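Local atomic coordinates of uncharacterized protein (Cricetid herpesvirus 2, PDB entry 4ZKQ), a protein that is a viral decoy receptor that binds host chemokines, and so probably keeps them from their own receptors during infection by a rodent gammaherpesvirus. Residues E145-L150 and M259-L264; T201-Q206 and L239-F244. All coordinates share one frame; numbering follows the deposited sequence.

Contact 1 of 2, residues E145-L150 and M259-L264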
loop_
_atom_site.group_PDB
_atom_site.type_symbol
_atom_site.label_atom_id
_atom_site.label_comp_id
_atom_site.label_asym_id
_atom_site.label_seq_id
_atom_site.Cartn_x
_atom_site.Cartn_y
_atom_site.Cartn_z
ATOM N N GLU A 145 5.057 -3.998 -2.640
ATOM C CA GLU A 145 5.081 -5.303 -1.991
ATOM C C GLU A 145 6.116 -5.388 -0.873
ATOM O O GLU A 145 6.211 -6.401 -0.178
ATOM C CB GLU A 145 5.357 -6.386 -3.037
ATOM C CG GLU A 145 4.597 -6.176 -4.340
ATOM C CD GLU A 145 4.526 -7.432 -5.182
ATOM O OE1 GLU A 145 5.310 -7.547 -6.146
ATOM O OE2 GLU A 145 3.686 -8.303 -4.873
ATOM N N SER A 146 6.888 -4.324 -0.692
ATOM C CA SER A 146 7.969 -4.343 0.285
ATOM C C SER A 146 7.449 -4.352 1.705
ATOM O O SER A 146 6.262 -4.136 1.950
ATOM C CB SER A 146 8.894 -3.143 0.080
ATOM O OG SER A 146 9.396 -3.134 -1.237
ATOM N N LEU A 147 8.361 -4.605 2.640
ATOM C CA LEU A 147 8.014 -4.797 4.034
ATOM C C LEU A 147 8.872 -3.946 4.947
ATOM O O LEU A 147 10.002 -3.596 4.615
ATOM C CB LEU A 147 8.179 -6.265 4.417
ATOM C CG LEU A 147 7.550 -7.286 3.477
ATOM C CD1 LEU A 147 7.988 -8.671 3.898
ATOM C CD2 LEU A 147 6.034 -7.159 3.479
ATOM N N ALA A 148 8.306 -3.613 6.099
ATOM C CA ALA A 148 9.052 -3.031 7.193
ATOM C C ALA A 148 9.041 -4.059 8.302
ATOM O O ALA A 148 8.004 -4.661 8.577
ATOM C CB ALA A 148 8.445 -1.735 7.653
ATOM N N VAL A 149 10.197 -4.271 8.917
ATOM C CA VAL A 149 10.334 -5.264 9.966
ATOM C C VAL A 149 10.837 -4.566 11.210
ATOM O O VAL A 149 11.801 -3.809 11.156
ATOM C CB VAL A 149 11.290 -6.400 9.555
ATOM C CG1 VAL A 149 11.349 -7.470 10.636
ATOM C CG2 VAL A 149 10.839 -7.013 8.250
ATOM N N LEU A 150 10.153 -4.799 12.322
ATOM C CA LEU A 150 10.551 -4.239 13.601
ATOM C C LEU A 150 10.986 -5.363 14.516
ATOM O O LEU A 150 10.365 -6.425 14.533
ATOM C CB LEU A 150 9.410 -3.452 14.244
ATOM C CG LEU A 150 8.920 -2.221 13.476
ATOM C CD1 LEU A 150 7.880 -2.632 12.455
ATOM C CD2 LEU A 150 8.357 -1.212 14.445
ATOM N N MET A 259 19.892 -8.300 9.975
ATOM C CA MET A 259 18.812 -9.120 9.445
ATOM C C MET A 259 18.219 -8.496 8.189
ATOM O O MET A 259 18.132 -7.271 8.062
ATOM C CB MET A 259 17.710 -9.337 10.483
ATOM C CG MET A 259 16.661 -10.332 10.020
ATOM S SD MET A 259 15.488 -10.782 11.307
ATOM C CE MET A 259 16.581 -11.582 12.483
ATOM N N VAL A 260 17.820 -9.367 7.271
ATOM C CA VAL A 260 17.184 -8.980 6.021
ATOM C C VAL A 260 15.945 -9.823 5.809
ATOM O O VAL A 260 15.678 -10.743 6.586
ATOM C CB VAL A 260 18.116 -9.176 4.818
ATOM C CG1 VAL A 260 19.338 -8.310 4.956
ATOM C CG2 VAL A 260 18.512 -10.641 4.701
ATOM N N TYR A 261 15.197 -9.522 4.752
ATOM C CA TYR A 261 14.115 -10.396 4.332
ATOM C C TYR A 261 14.223 -10.685 2.845
ATOM O O TYR A 261 14.853 -9.938 2.095
ATOM C CB TYR A 261 12.735 -9.794 4.667
ATOM C CG TYR A 261 12.297 -8.615 3.815
ATOM C CD1 TYR A 261 11.837 -8.800 2.523
ATOM C CD2 TYR A 261 12.314 -7.321 4.319
ATOM C CE1 TYR A 261 11.428 -7.738 1.748
ATOM C CE2 TYR A 261 11.908 -6.250 3.551
ATOM C CZ TYR A 261 11.462 -6.464 2.268
ATOM O OH TYR A 261 11.050 -5.403 1.496
ATOM N N VAL A 262 13.607 -11.788 2.442
ATOM C CA VAL A 262 13.428 -12.129 1.040
ATOM C C VAL A 262 11.979 -12.547 0.837
ATOM O O VAL A 262 11.402 -13.213 1.697
ATOM C CB VAL A 262 14.382 -13.272 0.603
ATOM C CG1 VAL A 262 14.053 -13.750 -0.799
ATOM C CG2 VAL A 262 15.825 -12.812 0.669
ATOM N N HIS A 263 11.386 -12.135 -0.281
ATOM C CA HIS A 263 10.054 -12.597 -0.662
ATOM C C HIS A 263 10.111 -14.034 -1.166
ATOM O O HIS A 263 10.980 -14.373 -1.968
ATOM C CB HIS A 263 9.453 -11.707 -1.756
ATOM C CG HIS A 263 9.235 -10.287 -1.341
ATOM N ND1 HIS A 263 8.336 -9.927 -0.355
ATOM C CD2 HIS A 263 9.784 -9.134 -1.782
ATOM C CE1 HIS A 263 8.351 -8.622 -0.206
ATOM N NE2 HIS A 263 9.224 -8.107 -1.061
ATOM N N LEU A 264 9.180 -14.869 -0.711
ATOM C CA LEU A 264 9.058 -16.239 -1.210
ATOM C C LEU A 264 7.822 -16.387 -2.101
ATOM O O LEU A 264 6.849 -15.650 -1.953
ATOM C CB LEU A 264 8.993 -17.227 -0.045
ATOM C CG LEU A 264 10.179 -17.185 0.919
ATOM C CD1 LEU A 264 9.908 -18.083 2.116
ATOM C CD2 LEU A 264 11.471 -17.587 0.218
HETATM O O HOH W 1 11.087 -5.568 -1.149
#
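L147 and Y261 form the close-packed half of this contact between two sheets. Strands 147-150 and 260-263 run roughly antiparallel at 143°, yet their axes come no nearer than 8.8 Å, too far for backbone pairing, so side chains must span the gap. The Y261 ring is the main bridge. Its CG sits between the backbone N and the carbonyl carbon (chi1 72°), and the ring stands out toward the other strand. L147 lies over one face: its CB makes a CH-pi contact 4.1 Å from the ring centroid, while CD1 is above the middle of the ring. V149 adds CG2 against Y261 CD2 at 4.2 Å, approaching obliquely, and F110 of strand 108-111 packs against both residues. At the far end of the ring, Y261 OH accepts a fairly straight hydrogen bond from L147 N (3.0 Å, 159°), so one residue holds both the face and the tip of the tyrosine.

Toward E145 and H263 the contact becomes looser and more exposed to solvent. The imidazole brings H263 CE1 to 3.1 Å from E145 O and meets S146 CA near its own plane, while the E145 carboxylate leads away. A water bridges the polar groups here, lying 2.7 Å from Y261 OH and also bonding S146 OG and H263 NE2. S146 OG is in turn tied to T143 O, which steadies that corner of the water site.

The chemistry combines apolar packing on the Y261 ring with a direct backbone hydrogen bond at its hydroxyl and a water-bridged polar margin. The phenol oxygen accepts a backbone N-H and also bonds the water, whereas L147 O, 3.4 Å from Y261 CE2, is buried with no polar partner in the model, which probably carries some desolvation cost.

Contact 2 of 2, residues T201-Q206 and L239-F244; sequences TVLENQ and LTALGF. With NAG (2-acetamido-2-deoxy-beta-D-glucopyranose), chain B; NAG (2-acetamido-2-deoxy-beta-D-glucopyranose), chain C.
E204 and F244 form an antiparallel hydrogen-bonded pair, with E204 N to F244 O at 2.7 Å and F244 N to E204 O at 3.0 Å, just where a type II turn from L203 to Q206 swings the chain round a corner at N205. G243 has no side chain, and E204 O settles 3.4 Å from its CA, a closeness that leaves no room for a CB beside E204 O and L203 CB. L203 lays its CD1 methyl on the backbone of the strand, 3.5 Å from G243 N. Q206 braces the loop from within: CG is anti to its backbone N (chi1 -177°), the extended chain passes A241 CB, and OE1 accepts from both V202 N, almost straight at 174°, and L203 N.

On the outer side, the edge of the F244 ring lies near E204 O and N205 CB, while one face receives carbohydrate. N205 ND2 is bonded covalently to C1 of the first N-acetylglucosamine. The second sugar folds back over the ring centre, its O3 3.4 Å from F244 CD2 and its C4 3.8 Å from F244 CZ. N205 O is hydrogen-bonded to T207 OG1. The glycosylated asparagine of an N-X-T sequon, N205-Q206-T207, thus sits with positive phi (56°) at the third position of a type II turn, the sequon running on into strand 206-223 and the glycan packing against an aromatic ring of the neighbouring strand.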
loop_
_atom_site.group_PDB
_atom_site.type_symbol
_atom_site.label_atom_id
_atom_site.label_comp_id
_atom_site.label_asym_id
_atom_site.label_seq_id
_atom_site.Cartn_x
_atom_site.Cartn_y
_atom_site.Cartn_z
ATOM N N THR A 201 17.239 -23.063 0.964
ATOM C CA THR A 201 17.653 -21.929 1.789
ATOM C C THR A 201 18.502 -20.941 0.996
ATOM O O THR A 201 19.339 -21.338 0.186
ATOM C CB THR A 201 18.443 -22.414 3.030
ATOM O OG1 THR A 201 17.540 -23.021 3.960
ATOM C CG2 THR A 201 19.147 -21.264 3.727
ATOM N N VAL A 202 18.270 -19.652 1.231
ATOM C CA VAL A 202 19.040 -18.594 0.585
ATOM C C VAL A 202 19.603 -17.619 1.617
ATOM O O VAL A 202 20.416 -16.756 1.287
ATOM C CB VAL A 202 18.183 -17.830 -0.438
ATOM C CG1 VAL A 202 17.685 -18.777 -1.520
ATOM C CG2 VAL A 202 17.009 -17.149 0.244
ATOM N N LEU A 203 19.172 -17.775 2.865
ATOM C CA LEU A 203 19.649 -16.952 3.970
ATOM C C LEU A 203 20.163 -17.817 5.104
ATOM O O LEU A 203 19.691 -18.931 5.304
ATOM C CB LEU A 203 18.531 -16.062 4.514
ATOM C CG LEU A 203 17.957 -14.947 3.649
ATOM C CD1 LEU A 203 16.846 -14.254 4.424
ATOM C CD2 LEU A 203 19.033 -13.959 3.246
ATOM N N GLU A 204 21.106 -17.290 5.874
ATOM C CA GLU A 204 21.525 -17.958 7.093
ATOM C C GLU A 204 20.445 -17.814 8.165
ATOM O O GLU A 204 19.852 -16.747 8.324
ATOM C CB GLU A 204 22.855 -17.390 7.584
ATOM C CG GLU A 204 23.960 -17.476 6.542
ATOM C CD GLU A 204 24.092 -18.870 5.954
ATOM O OE1 GLU A 204 24.382 -19.811 6.723
ATOM O OE2 GLU A 204 23.892 -19.028 4.730
ATOM N N ASN A 205 20.198 -18.903 8.887
ATOM C CA ASN A 205 19.165 -18.955 9.919
ATOM C C ASN A 205 17.794 -18.574 9.364
ATOM O O ASN A 205 17.001 -17.892 10.014
ATOM C CB ASN A 205 19.563 -18.066 11.106
ATOM C CG ASN A 205 20.391 -18.825 12.128
ATOM O OD1 ASN A 205 20.950 -19.875 11.811
ATOM N ND2 ASN A 205 20.470 -18.312 13.355
ATOM N N GLN A 206 17.515 -19.065 8.160
ATOM C CA GLN A 206 16.305 -18.701 7.448
ATOM C C GLN A 206 15.066 -19.117 8.221
ATOM O O GLN A 206 14.932 -20.261 8.655
ATOM C CB GLN A 206 16.286 -19.323 6.057
ATOM C CG GLN A 206 15.076 -18.903 5.241
ATOM C CD GLN A 206 15.239 -19.163 3.761
ATOM O OE1 GLN A 206 16.315 -18.961 3.196
ATOM N NE2 GLN A 206 14.167 -19.611 3.123
ATOM N N LEU A 239 4.383 -14.366 1.995
ATOM C CA LEU A 239 5.306 -15.392 2.442
ATOM C C LEU A 239 6.700 -14.788 2.479
ATOM O O LEU A 239 7.246 -14.405 1.447
ATOM C CB LEU A 239 5.251 -16.614 1.527
ATOM C CG LEU A 239 6.009 -17.842 2.042
ATOM C CD1 LEU A 239 5.473 -18.313 3.390
ATOM C CD2 LEU A 239 5.946 -18.964 1.017
ATOM N N THR A 240 7.252 -14.688 3.683
ATOM C CA THR A 240 8.474 -13.938 3.917
ATOM C C THR A 240 9.542 -14.767 4.615
ATOM O O THR A 240 9.269 -15.392 5.636
ATOM C CB THR A 240 8.193 -12.695 4.776
ATOM O OG1 THR A 240 7.079 -11.977 4.232
ATOM C CG2 THR A 240 9.412 -11.794 4.815
ATOM N N ALA A 241 10.756 -14.744 4.067
ATOM C CA ALA A 241 11.928 -15.333 4.719
ATOM C C ALA A 241 12.751 -14.271 5.441
ATOM O O ALA A 241 13.177 -13.292 4.833
ATOM C CB ALA A 241 12.796 -16.053 3.695
ATOM N N LEU A 242 12.960 -14.463 6.740
ATOM C CA LEU A 242 13.877 -13.636 7.517
ATOM C C LEU A 242 15.185 -14.381 7.743
ATOM O O LEU A 242 15.185 -15.602 7.862
ATOM C CB LEU A 242 13.275 -13.265 8.867
ATOM C CG LEU A 242 11.943 -12.511 8.841
ATOM C CD1 LEU A 242 11.573 -12.102 10.250
ATOM C CD2 LEU A 242 12.023 -11.306 7.935
ATOM N N GLY A 243 16.287 -13.643 7.839
ATOM C CA GLY A 243 17.587 -14.249 8.073
ATOM C C GLY A 243 18.733 -13.304 7.772
ATOM O O GLY A 243 18.549 -12.087 7.732
ATOM N N PHE A 244 19.922 -13.866 7.567
ATOM C CA PHE A 244 21.114 -13.063 7.309
ATOM C C PHE A 244 21.790 -13.515 6.031
ATOM O O PHE A 244 21.922 -14.714 5.779
ATOM C CB PHE A 244 22.093 -13.154 8.478
ATOM C CG PHE A 244 21.457 -12.936 9.815
ATOM C CD1 PHE A 244 20.854 -13.985 10.485
ATOM C CD2 PHE A 244 21.465 -11.684 10.408
ATOM C CE1 PHE A 244 20.265 -13.788 11.718
ATOM C CE2 PHE A 244 20.879 -11.483 11.644
ATOM C CZ PHE A 244 20.279 -12.535 12.298
HETATM C C1 NAG B . 21.221 -18.997 14.387
HETATM C C2 NAG B . 22.645 -19.295 14.058
HETATM C C3 NAG B . 23.571 -18.472 14.966
HETATM C C4 NAG B . 22.996 -17.067 15.094
HETATM C C5 NAG B . 21.747 -17.158 15.941
HETATM C C6 NAG B . 20.759 -16.044 15.623
HETATM C C7 NAG B . 23.252 -21.556 13.179
HETATM C C8 NAG B . 23.451 -23.011 13.447
HETATM N N2 NAG B . 22.854 -20.680 14.260
HETATM O O3 NAG B . 24.842 -18.404 14.410
HETATM O O4 NAG B . 23.997 -16.268 15.699
HETATM O O5 NAG B . 21.100 -18.403 15.710
HETATM O O6 NAG B . 20.625 -15.194 16.757
HETATM O O7 NAG B . 23.433 -21.129 12.052
HETATM C C1 NAG C . 24.051 -14.864 15.326
HETATM C C2 NAG C . 24.104 -14.617 13.857
HETATM C C3 NAG C . 24.332 -13.109 13.605
HETATM C C4 NAG C . 23.391 -12.218 14.429
HETATM C C5 NAG C . 23.228 -12.699 15.852
HETATM C C6 NAG C . 22.073 -11.954 16.507
HETATM C C7 NAG C . 25.279 -15.515 11.857
HETATM C C8 NAG C . 26.417 -16.285 11.273
HETATM N N2 NAG C . 25.173 -15.350 13.289
HETATM O O3 NAG C . 24.110 -12.841 12.256
HETATM O O4 NAG C . 23.923 -10.910 14.449
HETATM O O5 NAG C . 22.956 -14.091 15.862
HETATM O O6 NAG C . 21.869 -12.435 17.830
HETATM O O7 NAG C . 24.443 -15.022 11.120
#

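How the contacts relate
The two contacts have centres 10 Å apart and meet on one sheet, in which strands 233-244 and 260-263 are antiparallel neighbours. Along the chain they are nested: 145-150 comes first, then 201-206 and 239-244, and finally 259-264 closes the outer loop. Backbone pairs V260 N to G243 O and V262 N to A241 O, probable hydrogen bonds, join them directly, and L147 also packs on T240. Contact 1 packs this sheet through side chains against the separate four-stranded sheet holding strand 147-152, whereas contact 2 extends outward to the glycosylated loop. The short strand 260-263, paired with the long strand 233-244, links a sheet-to-sheet interface to a sugar-bearing surface.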